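Local atomic coordinates of titin (Homo sapiens, PDB entry 2J8H), a protein that serves as a giant elastic scaffold of the muscle sarcomere that also carries a kinase domain, seen here as two tandem immunoglobulin domains from its A-band part. Residues A[78-81]-A[86-89]; A[122-127]-A[174-179]; A[134-139]-A[153-158]. One frame throughout, in Å; residues are numbered along the deposited sequence.

Interaction 1 lies in the first immunoglobulin domain and interactions 2 and 3 in the second, on opposite sides of the chain's centre. Centre to centre, interaction 1 is about 50 Å from interaction 2 and about 42 Å from interaction 3, and its nearest atoms stay about 31 Å and 22 Å from theirs. Strand 86-102, which forms one half of interaction 1, runs on between the domains and pairs with strand 123-131 of interaction 2. Interactions 2 and 3 have centres about 10 Å apart and share one core, where W138 packs against I126, while probable backbone hydrogen bonds join residues 174-179 to residues 134-139.

Interaction 1: residues A[78-81]-A[86-89]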
ATOM      1  N   GLN A  78     -10.961  -3.020 -24.432  1.00 47.88           N
ATOM      2  CA  GLN A  78     -11.841  -2.314 -25.348  1.00 47.80           C
ATOM      3  C   GLN A  78     -12.989  -1.702 -24.564  1.00 47.03           C
ATOM      4  O   GLN A  78     -13.409  -2.226 -23.557  1.00 46.64           O
ATOM      5  CB  GLN A  78     -12.421  -3.259 -26.398  1.00 48.54           C
ATOM      6  CG  GLN A  78     -11.430  -3.900 -27.338  1.00 50.24           C
ATOM      7  CD  GLN A  78     -10.808  -5.179 -26.800  1.00 51.93           C
ATOM      8  OE1 GLN A  78     -11.432  -5.921 -26.048  1.00 53.93           O
ATOM      9  NE2 GLN A  78      -9.575  -5.460 -27.224  1.00 51.71           N
ATOM     10  N   VAL A  79     -13.457  -0.561 -25.027  1.00 46.70           N
ATOM     11  CA  VAL A  79     -14.687   0.059 -24.556  1.00 46.37           C
ATOM     12  C   VAL A  79     -15.555   0.255 -25.781  1.00 46.24           C
ATOM     13  O   VAL A  79     -15.060   0.642 -26.867  1.00 44.42           O
ATOM     14  CB  VAL A  79     -14.436   1.400 -23.820  1.00 46.91           C
ATOM     15  CG1 VAL A  79     -13.821   2.404 -24.736  1.00 45.79           C
ATOM     16  CG2 VAL A  79     -15.743   1.942 -23.152  1.00 45.79           C
ATOM     17  N   ARG A  80     -16.825  -0.097 -25.623  1.00 46.18           N
ATOM     18  CA  ARG A  80     -17.772  -0.014 -26.707  1.00 46.15           C
ATOM     19  C   ARG A  80     -18.905   0.893 -26.338  1.00 46.22           C
ATOM     20  O   ARG A  80     -19.436   0.795 -25.243  1.00 47.68           O
ATOM     21  CB  ARG A  80     -18.314  -1.411 -27.022  1.00 46.04           C
ATOM     22  CG  ARG A  80     -19.234  -1.412 -28.255  1.00 45.61           C
ATOM     23  CD  ARG A  80     -19.896  -2.765 -28.479  1.00 45.63           C
ATOM     24  NE  ARG A  80     -18.902  -3.784 -28.790  1.00 44.00           N
ATOM     25  CZ  ARG A  80     -19.179  -5.057 -29.029  1.00 43.76           C
ATOM     26  NH1 ARG A  80     -20.440  -5.485 -29.031  1.00 43.36           N
ATOM     27  NH2 ARG A  80     -18.198  -5.907 -29.292  1.00 43.35           N
ATOM     28  N   ALA A  81     -19.320   1.745 -27.270  1.00 45.86           N
ATOM     29  CA  ALA A  81     -20.445   2.646 -27.048  1.00 45.25           C
ATOM     30  C   ALA A  81     -21.468   2.387 -28.133  1.00 44.96           C
ATOM     31  O   ALA A  81     -21.120   2.404 -29.301  1.00 44.03           O
ATOM     32  CB  ALA A  81     -19.976   4.121 -27.093  1.00 45.22           C
ATOM     33  N   GLY A  86     -25.750   3.464 -33.905  1.00 43.67           N
ATOM     34  CA  GLY A  86     -24.496   2.801 -34.223  1.00 43.34           C
ATOM     35  C   GLY A  86     -23.756   2.303 -33.018  1.00 42.60           C
ATOM     36  O   GLY A  86     -24.157   2.551 -31.877  1.00 41.27           O
ATOM     37  N   SER A  87     -22.668   1.583 -33.280  1.00 42.35           N
ATOM     38  CA  SER A  87     -21.793   1.092 -32.226  1.00 42.21           C
ATOM     39  C   SER A  87     -20.350   1.264 -32.659  1.00 42.02           C
ATOM     40  O   SER A  87     -20.011   1.029 -33.819  1.00 41.67           O
ATOM     41  CB  SER A  87     -22.073  -0.390 -31.961  1.00 42.13           C
ATOM     42  OG  SER A  87     -21.350  -0.889 -30.838  1.00 41.40           O
ATOM     43  N   VAL A  88     -19.496   1.650 -31.727  1.00 42.80           N
ATOM     44  CA  VAL A  88     -18.064   1.844 -31.998  1.00 43.06           C
ATOM     45  C   VAL A  88     -17.272   1.494 -30.753  1.00 43.74           C
ATOM     46  O   VAL A  88     -17.773   1.634 -29.644  1.00 43.38           O
ATOM     47  CB  VAL A  88     -17.774   3.296 -32.459  1.00 43.82           C
ATOM     48  CG1 VAL A  88     -18.077   4.311 -31.357  1.00 43.34           C
ATOM     49  CG2 VAL A  88     -16.346   3.438 -32.989  1.00 43.86           C
ATOM     50  N   SER A  89     -16.057   1.002 -30.937  1.00 44.31           N
ATOM     51  CA  SER A  89     -15.188   0.754 -29.804  1.00 44.83           C
ATOM     52  C   SER A  89     -13.890   1.540 -29.863  1.00 44.53           C
ATOM     53  O   SER A  89     -13.471   2.059 -30.891  1.00 42.72           O
ATOM     54  CB  SER A  89     -14.843  -0.730 -29.664  1.00 45.38           C
ATOM     55  OG  SER A  89     -14.131  -1.153 -30.791  1.00 48.34           O
TER
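A81 and V88 carry both backbone hydrogen bonds between residues 78-81 and 86-89. A81 N donates to V88 O at 2.8 Å, nearly straight at 171°, and V88 N returns a bond to A81 O at 3.0 Å. Together they define an antiparallel hydrogen-bonded pair. R80 and S89 form the neighbouring non-hydrogen-bonded pair, where the CA atoms of R80 and S89 close to 4.1 Å.

Weaker CA-H...O contacts fill in between these bonds. S89 CA approaches V79 O to 2.9 Å, but its hydrogen points there at a bent 123°. S87 CA meets A81 O in a straighter contact, so V88 N and S87 CA converge on one carbonyl oxygen.

This is the F-G hairpin of an I-set immunoglobulin domain, built of antiparallel strands, and its two faces differ. A81 and V88 lie on the core-facing side, where both touch F7 of strand 6-7.

On the other face, R80 and S89 bring their CB atoms to 4.4 Å. The aliphatic part of R80, with CG anti to the backbone N (chi1 -175°), runs alongside S87, and R80 CD comes to 3.3 Å from S87 OG. That hydroxyl is hydrogen-bonded to T82 OG1, one residue beyond A81 in the same strand, a bond that would help hold it beside the arginine chain.

Interaction 2: residues A[122-127]-A[174-179]; sequences VSIKIP and GFYVVC
I126 and V178 make the closer of two apolar contacts that join residues 122-127 to residues 174-179 across the sandwich of the second immunoglobulin domain. Their CA atoms stand 8.1 Å apart, a separation that side chains must bridge. V178 CG1 sits against both branches of the isoleucine, 4.1 Å from I126 CG2 and almost as near to I126 CG1. With chi1 at 55°, V178 CG1 takes the crowded position between its own backbone N and carbonyl carbon, and the two side chains slide past each other. In a canonical immunoglobulin fold these B- and F-strand positions hold the disulfide cysteines; here two branched aliphatic residues stand in their place, and W138 packs on both.

The second contact is slighter. I124 and Y176 have CA atoms 9.2 Å apart, and one pair reaches across, I124 CD1 to Y176 CD1 at 4.2 Å. I124 can span the gap because CD1 lies anti to CA (chi2 178°), stretching the chain toward the ring, which it meets obliquely. The Y176 hydroxyl is bonded to the backbone oxygen of D172, four residues earlier, the geometry of a tyrosine corner, which anchors the ring from its far end.

S123 and K125 are exposed on the outer surface of their strand, with K125 in a cation-pi contact with F159, and P127 packs on D48 of the second subunit. On the facing strand F175 is exposed, while V177 and C179 are buried, packing on T190 and I186 of strand 185-196.

No hydrogen bond crosses between the two segments, so their mutual attachment rests on dispersion and on the exclusion of water from four buried side chains, while the Y176 hydroxyl, the polar end among the four, finds its partner in D172 O.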
ATOM      1  N   VAL A 122      23.555 -29.993  -7.500  1.00 48.83           N
ATOM      2  CA  VAL A 122      22.861 -28.925  -6.834  1.00 48.11           C
ATOM      3  C   VAL A 122      22.278 -27.918  -7.821  1.00 48.07           C
ATOM      4  O   VAL A 122      22.920 -27.565  -8.814  1.00 46.07           O
ATOM      5  CB  VAL A 122      23.854 -28.226  -5.866  1.00 48.83           C
ATOM      6  CG1 VAL A 122      23.357 -26.845  -5.450  1.00 47.30           C
ATOM      7  CG2 VAL A 122      24.128 -29.147  -4.655  1.00 47.78           C
ATOM      8  N   SER A 123      21.047 -27.476  -7.543  1.00 47.65           N
ATOM      9  CA  SER A 123      20.455 -26.297  -8.180  1.00 48.04           C
ATOM     10  C   SER A 123      20.124 -25.254  -7.124  1.00 47.96           C
ATOM     11  O   SER A 123      19.477 -25.556  -6.114  1.00 48.96           O
ATOM     12  CB  SER A 123      19.185 -26.665  -8.921  1.00 47.64           C
ATOM     13  OG  SER A 123      19.451 -27.665  -9.893  1.00 51.24           O
ATOM     14  N   ILE A 124      20.615 -24.042  -7.322  1.00 47.65           N
ATOM     15  CA  ILE A 124      20.233 -22.928  -6.462  1.00 47.70           C
ATOM     16  C   ILE A 124      19.129 -22.199  -7.214  1.00 47.57           C
ATOM     17  O   ILE A 124      19.413 -21.460  -8.158  1.00 47.15           O
ATOM     18  CB  ILE A 124      21.418 -21.992  -6.161  1.00 47.49           C
ATOM     19  CG1 ILE A 124      22.627 -22.795  -5.645  1.00 46.54           C
ATOM     20  CG2 ILE A 124      20.981 -20.943  -5.150  1.00 47.08           C
ATOM     21  CD1 ILE A 124      23.851 -21.974  -5.361  1.00 47.50           C
ATOM     22  N   LYS A 125      17.884 -22.458  -6.820  1.00 48.16           N
ATOM     23  CA  LYS A 125      16.698 -22.011  -7.552  1.00 48.46           C
ATOM     24  C   LYS A 125      16.151 -20.736  -6.930  1.00 48.22           C
ATOM     25  O   LYS A 125      15.764 -20.730  -5.757  1.00 49.01           O
ATOM     26  CB  LYS A 125      15.622 -23.094  -7.565  1.00 49.17           C
ATOM     27  CG  LYS A 125      14.397 -22.748  -8.433  1.00 49.38           C
ATOM     28  CD  LYS A 125      13.360 -23.856  -8.469  1.00 50.16           C
ATOM     29  CE  LYS A 125      12.187 -23.483  -9.374  1.00 51.25           C
ATOM     30  NZ  LYS A 125      11.181 -24.596  -9.564  1.00 50.44           N
ATOM     31  N   ILE A 126      16.114 -19.664  -7.717  1.00 47.48           N
ATOM     32  CA  ILE A 126      15.793 -18.343  -7.222  1.00 47.50           C
ATOM     33  C   ILE A 126      14.635 -17.725  -8.006  1.00 47.68           C
ATOM     34  O   ILE A 126      14.806 -17.366  -9.190  1.00 47.40           O
ATOM     35  CB  ILE A 126      16.978 -17.377  -7.340  1.00 47.78           C
ATOM     36  CG1 ILE A 126      18.244 -17.952  -6.685  1.00 48.93           C
ATOM     37  CG2 ILE A 126      16.648 -16.090  -6.602  1.00 47.69           C
ATOM     38  CD1 ILE A 126      18.102 -18.158  -5.176  1.00 46.50           C
ATOM     39  N   PRO A 127      13.454 -17.614  -7.375  1.00 46.43           N
ATOM     40  CA  PRO A 127      12.368 -16.912  -8.053  1.00 46.20           C
ATOM     41  C   PRO A 127      12.672 -15.435  -8.200  1.00 45.40           C
ATOM     42  O   PRO A 127      13.348 -14.850  -7.355  1.00 44.80           O
ATOM     43  CB  PRO A 127      11.171 -17.120  -7.127  1.00 46.79           C
ATOM     44  CG  PRO A 127      11.582 -18.151  -6.164  1.00 46.38           C
ATOM     45  CD  PRO A 127      13.038 -18.110  -6.059  1.00 47.14           C
ATOM     46  N   GLY A 174      30.840 -21.495  -1.151  1.00 44.50           N
ATOM     47  CA  GLY A 174      31.095 -20.070  -1.198  1.00 44.91           C
ATOM     48  C   GLY A 174      29.817 -19.286  -1.326  1.00 44.69           C
ATOM     49  O   GLY A 174      28.744 -19.802  -1.052  1.00 44.70           O
ATOM     50  N   PHE A 175      29.955 -18.039  -1.753  1.00 45.06           N
ATOM     51  CA  PHE A 175      28.862 -17.083  -1.773  1.00 45.42           C
ATOM     52  C   PHE A 175      28.530 -16.728  -3.201  1.00 45.65           C
ATOM     53  O   PHE A 175      29.379 -16.223  -3.931  1.00 45.98           O
ATOM     54  CB  PHE A 175      29.261 -15.825  -1.007  1.00 45.26           C
ATOM     55  CG  PHE A 175      29.507 -16.063   0.451  1.00 45.15           C
ATOM     56  CD1 PHE A 175      30.775 -16.356   0.907  1.00 45.60           C
ATOM     57  CD2 PHE A 175      28.468 -16.005   1.361  1.00 45.29           C
ATOM     58  CE1 PHE A 175      31.016 -16.578   2.270  1.00 46.80           C
ATOM     59  CE2 PHE A 175      28.692 -16.225   2.717  1.00 45.74           C
ATOM     60  CZ  PHE A 175      29.971 -16.515   3.172  1.00 45.91           C
ATOM     61  N   TYR A 176      27.298 -17.024  -3.608  1.00 45.82           N
ATOM     62  CA  TYR A 176      26.866 -16.785  -4.975  1.00 45.68           C
ATOM     63  C   TYR A 176      25.890 -15.613  -4.942  1.00 46.39           C
ATOM     64  O   TYR A 176      25.032 -15.537  -4.065  1.00 46.63           O
ATOM     65  CB  TYR A 176      26.226 -18.054  -5.541  1.00 45.31           C
ATOM     66  CG  TYR A 176      27.235 -19.177  -5.717  1.00 44.69           C
ATOM     67  CD1 TYR A 176      27.562 -20.026  -4.664  1.00 43.50           C
ATOM     68  CD2 TYR A 176      27.897 -19.349  -6.913  1.00 44.65           C
ATOM     69  CE1 TYR A 176      28.526 -21.026  -4.810  1.00 43.23           C
ATOM     70  CE2 TYR A 176      28.840 -20.359  -7.082  1.00 43.72           C
ATOM     71  CZ  TYR A 176      29.156 -21.188  -6.036  1.00 43.02           C
ATOM     72  OH  TYR A 176      30.103 -22.170  -6.224  1.00 43.09           O
ATOM     73  N   VAL A 177      26.072 -14.677  -5.865  1.00 46.69           N
ATOM     74  CA  VAL A 177      25.256 -13.491  -5.935  1.00 46.96           C
ATOM     75  C   VAL A 177      24.419 -13.560  -7.209  1.00 47.14           C
ATOM     76  O   VAL A 177      24.956 -13.758  -8.288  1.00 47.57           O
ATOM     77  CB  VAL A 177      26.120 -12.225  -5.920  1.00 46.97           C
ATOM     78  CG1 VAL A 177      25.239 -10.993  -6.025  1.00 46.23           C
ATOM     79  CG2 VAL A 177      26.980 -12.183  -4.648  1.00 48.15           C
ATOM     80  N   VAL A 178      23.101 -13.437  -7.062  1.00 47.44           N
ATOM     81  CA  VAL A 178      22.186 -13.391  -8.205  1.00 47.36           C
ATOM     82  C   VAL A 178      21.571 -11.990  -8.234  1.00 48.22           C
ATOM     83  O   VAL A 178      21.225 -11.411  -7.177  1.00 47.70           O
ATOM     84  CB  VAL A 178      21.095 -14.467  -8.115  1.00 48.01           C
ATOM     85  CG1 VAL A 178      20.341 -14.369  -6.806  1.00 47.07           C
ATOM     86  CG2 VAL A 178      20.147 -14.396  -9.347  1.00 46.89           C
ATOM     87  N   CYS A 179      21.473 -11.432  -9.432  1.00 48.40           N
ATOM     88  CA  CYS A 179      21.028 -10.069  -9.586  1.00 47.55           C
ATOM     89  C   CYS A 179      20.023  -9.998 -10.719  1.00 47.48           C
ATOM     90  O   CYS A 179      20.208 -10.655 -11.739  1.00 47.14           O
ATOM     91  CB  CYS A 179      22.252  -9.201  -9.830  1.00 48.15           C
ATOM     92  SG  CYS A 179      21.953  -7.421 -10.056  1.00 52.24           S
TER

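Interaction 3: residues A[134-139]-A[153-158]; sequences PVITWQ and VIVTRS
V153 opens the second segment by lying against the indole of W138. Its CG1 methyl is 3.9 Å from W138 CD1 and 4.0 Å from W138 NE1, while V153 CG2 approaches the same W138 CD1 at 4.1 Å; both methyls come to the CD1 end of the indole from one side, obliquely. With CG1 anti to the backbone N (chi1 177°), the fork opens onto the ring.

I154 turns its side chain away, and its backbone oxygen is hydrogen-bonded to T160 OG1. That same hydroxyl is a partner of W138 NE1, so T160 connects the indole to the backbone of this strand.

V155 again points toward residues 134-139. V155 CG1 meets I136 CG1 at 4.0 Å, the two side chains sliding past each other above a CA-CA separation of 7.7 Å for I136 and V155. I136 and W138 belong to the C strand and V153 and V155 to the D strand, which lie in opposing sheets of the immunoglobulin sandwich.

Past V155 the chain leaves the contact in an ST turn. T156 OG1 accepts from S158 N at 3.1 Å, with an N-H...O angle of 164°, and is also bonded to F159 N, where the next strand starts.

Everything that crosses between the segments is hydrocarbon or indole: the apolar side chains join the sheets, and the indole N-H, the polar group among them, is satisfied by T160.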
ATOM      1  N   PRO A 134      13.526  -8.969 -16.508  1.00 45.54           N
ATOM      2  CA  PRO A 134      14.828  -8.482 -16.100  1.00 45.85           C
ATOM      3  C   PRO A 134      16.024  -9.268 -16.656  1.00 46.47           C
ATOM      4  O   PRO A 134      15.894 -10.430 -17.046  1.00 47.09           O
ATOM      5  CB  PRO A 134      14.768  -8.600 -14.587  1.00 45.81           C
ATOM      6  CG  PRO A 134      13.918  -9.752 -14.361  1.00 45.38           C
ATOM      7  CD  PRO A 134      12.895  -9.756 -15.442  1.00 45.19           C
ATOM      8  N   VAL A 135      17.159  -8.583 -16.758  1.00 46.02           N
ATOM      9  CA  VAL A 135      18.411  -9.232 -17.030  1.00 45.90           C
ATOM     10  C   VAL A 135      18.874  -9.887 -15.735  1.00 45.64           C
ATOM     11  O   VAL A 135      18.893  -9.256 -14.690  1.00 45.05           O
ATOM     12  CB  VAL A 135      19.465  -8.255 -17.500  1.00 45.85           C
ATOM     13  CG1 VAL A 135      20.799  -8.981 -17.658  1.00 47.17           C
ATOM     14  CG2 VAL A 135      19.034  -7.607 -18.852  1.00 46.19           C
ATOM     15  N   ILE A 136      19.224 -11.163 -15.831  1.00 45.64           N
ATOM     16  CA  ILE A 136      19.643 -11.953 -14.696  1.00 46.33           C
ATOM     17  C   ILE A 136      21.125 -12.197 -14.812  1.00 46.55           C
ATOM     18  O   ILE A 136      21.611 -12.557 -15.879  1.00 45.09           O
ATOM     19  CB  ILE A 136      18.942 -13.318 -14.688  1.00 46.40           C
ATOM     20  CG1 ILE A 136      17.433 -13.156 -14.475  1.00 47.63           C
ATOM     21  CG2 ILE A 136      19.590 -14.272 -13.662  1.00 46.41           C
ATOM     22  CD1 ILE A 136      17.012 -12.426 -13.207  1.00 47.16           C
ATOM     23  N   THR A 137      21.861 -11.980 -13.721  1.00 46.60           N
ATOM     24  CA  THR A 137      23.276 -12.346 -13.689  1.00 46.93           C
ATOM     25  C   THR A 137      23.612 -13.090 -12.424  1.00 46.70           C
ATOM     26  O   THR A 137      23.001 -12.871 -11.390  1.00 46.51           O
ATOM     27  CB  THR A 137      24.210 -11.131 -13.793  1.00 47.66           C
ATOM     28  OG1 THR A 137      24.036 -10.305 -12.654  1.00 49.16           O
ATOM     29  CG2 THR A 137      23.947 -10.333 -15.045  1.00 47.93           C
ATOM     30  N   TRP A 138      24.597 -13.974 -12.516  1.00 47.15           N
ATOM     31  CA  TRP A 138      25.108 -14.717 -11.363  1.00 47.55           C
ATOM     32  C   TRP A 138      26.592 -14.465 -11.239  1.00 47.85           C
ATOM     33  O   TRP A 138      27.306 -14.330 -12.247  1.00 47.07           O
ATOM     34  CB  TRP A 138      24.907 -16.224 -11.543  1.00 47.01           C
ATOM     35  CG  TRP A 138      23.560 -16.733 -11.338  1.00 45.90           C
ATOM     36  CD1 TRP A 138      22.563 -16.837 -12.266  1.00 45.18           C
ATOM     37  CD2 TRP A 138      23.037 -17.266 -10.126  1.00 44.75           C
ATOM     38  NE1 TRP A 138      21.457 -17.400 -11.697  1.00 45.83           N
ATOM     39  CE2 TRP A 138      21.729 -17.680 -10.383  1.00 45.27           C
ATOM     40  CE3 TRP A 138      23.569 -17.471  -8.859  1.00 46.45           C
ATOM     41  CZ2 TRP A 138      20.926 -18.242  -9.403  1.00 46.03           C
ATOM     42  CZ3 TRP A 138      22.774 -18.033  -7.899  1.00 46.29           C
ATOM     43  CH2 TRP A 138      21.474 -18.414  -8.171  1.00 45.22           C
ATOM     44  N   GLN A 139      27.063 -14.410  -9.996  1.00 49.47           N
ATOM     45  CA  GLN A 139      28.477 -14.230  -9.688  1.00 51.27           C
ATOM     46  C   GLN A 139      28.859 -15.149  -8.533  1.00 51.79           C
ATOM     47  O   GLN A 139      28.029 -15.439  -7.679  1.00 50.34           O
ATOM     48  CB  GLN A 139      28.778 -12.812  -9.154  1.00 52.18           C
ATOM     49  CG  GLN A 139      28.303 -11.631  -9.950  1.00 54.34           C
ATOM     50  CD  GLN A 139      28.042 -10.382  -9.053  1.00 54.91           C
ATOM     51  OE1 GLN A 139      27.076  -9.627  -9.283  1.00 57.20           O
ATOM     52  NE2 GLN A 139      28.909 -10.173  -8.020  1.00 58.62           N
ATOM     53  N   VAL A 153      23.546 -22.155 -16.009  1.00 42.80           N
ATOM     54  CA  VAL A 153      22.497 -21.231 -15.595  1.00 43.94           C
ATOM     55  C   VAL A 153      21.186 -21.503 -16.342  1.00 43.69           C
ATOM     56  O   VAL A 153      21.164 -21.574 -17.564  1.00 43.19           O
ATOM     57  CB  VAL A 153      22.911 -19.774 -15.838  1.00 44.14           C
ATOM     58  CG1 VAL A 153      21.771 -18.845 -15.462  1.00 43.99           C
ATOM     59  CG2 VAL A 153      24.156 -19.454 -15.021  1.00 46.28           C
ATOM     60  N   ILE A 154      20.095 -21.625 -15.592  1.00 43.91           N
ATOM     61  CA  ILE A 154      18.760 -21.738 -16.166  1.00 44.51           C
ATOM     62  C   ILE A 154      18.037 -20.431 -15.869  1.00 44.65           C
ATOM     63  O   ILE A 154      18.084 -19.944 -14.756  1.00 43.38           O
ATOM     64  CB  ILE A 154      17.992 -22.906 -15.549  1.00 44.48           C
ATOM     65  CG1 ILE A 154      18.648 -24.229 -15.956  1.00 45.20           C
ATOM     66  CG2 ILE A 154      16.516 -22.864 -15.941  1.00 44.66           C
ATOM     67  CD1 ILE A 154      18.054 -25.473 -15.290  1.00 45.16           C
ATOM     68  N   VAL A 155      17.423 -19.836 -16.878  1.00 45.39           N
ATOM     69  CA  VAL A 155      16.508 -18.716 -16.659  1.00 47.08           C
ATOM     70  C   VAL A 155      15.177 -18.999 -17.351  1.00 48.02           C
ATOM     71  O   VAL A 155      15.132 -19.306 -18.541  1.00 46.89           O
ATOM     72  CB  VAL A 155      17.076 -17.395 -17.192  1.00 47.63           C
ATOM     73  CG1 VAL A 155      16.182 -16.238 -16.781  1.00 47.38           C
ATOM     74  CG2 VAL A 155      18.506 -17.174 -16.694  1.00 48.40           C
ATOM     75  N   THR A 156      14.102 -18.931 -16.583  1.00 48.61           N
ATOM     76  CA  THR A 156      12.769 -19.105 -17.123  1.00 49.58           C
ATOM     77  C   THR A 156      12.020 -17.792 -16.943  1.00 50.39           C
ATOM     78  O   THR A 156      12.632 -16.774 -16.583  1.00 50.23           O
ATOM     79  CB  THR A 156      12.029 -20.240 -16.424  1.00 49.88           C
ATOM     80  OG1 THR A 156      11.530 -19.776 -15.167  1.00 48.90           O
ATOM     81  CG2 THR A 156      12.962 -21.454 -16.223  1.00 49.77           C
ATOM     82  N   ARG A 157      10.711 -17.810 -17.200  1.00 50.84           N
ATOM     83  CA  ARG A 157       9.892 -16.613 -17.005  1.00 52.18           C
ATOM     84  C   ARG A 157       9.798 -16.181 -15.531  1.00 51.56           C
ATOM     85  O   ARG A 157       9.549 -15.010 -15.249  1.00 52.10           O
ATOM     86  CB  ARG A 157       8.482 -16.826 -17.567  1.00 52.28           C
ATOM     87  CG  ARG A 157       8.455 -17.069 -19.099  1.00 55.47           C
ATOM     88  CD  ARG A 157       7.015 -17.258 -19.616  1.00 58.21           C
ATOM     89  NE  ARG A 157       6.333 -18.374 -18.942  1.00 63.09           N
ATOM     90  CZ  ARG A 157       5.862 -19.470 -19.540  1.00 65.38           C
ATOM     91  NH1 ARG A 157       5.956 -19.646 -20.861  1.00 66.25           N
ATOM     92  NH2 ARG A 157       5.269 -20.405 -18.797  1.00 66.21           N
ATOM     93  N   SER A 158       9.993 -17.114 -14.601  1.00 51.00           N
ATOM     94  CA  SER A 158       9.721 -16.853 -13.175  1.00 50.35           C
ATOM     95  C   SER A 158      10.847 -17.166 -12.193  1.00 49.25           C
ATOM     96  O   SER A 158      10.789 -16.772 -11.023  1.00 48.10           O
ATOM     97  CB  SER A 158       8.441 -17.595 -12.764  1.00 51.20           C
ATOM     98  OG  SER A 158       8.584 -18.979 -13.000  1.00 54.23           O
TER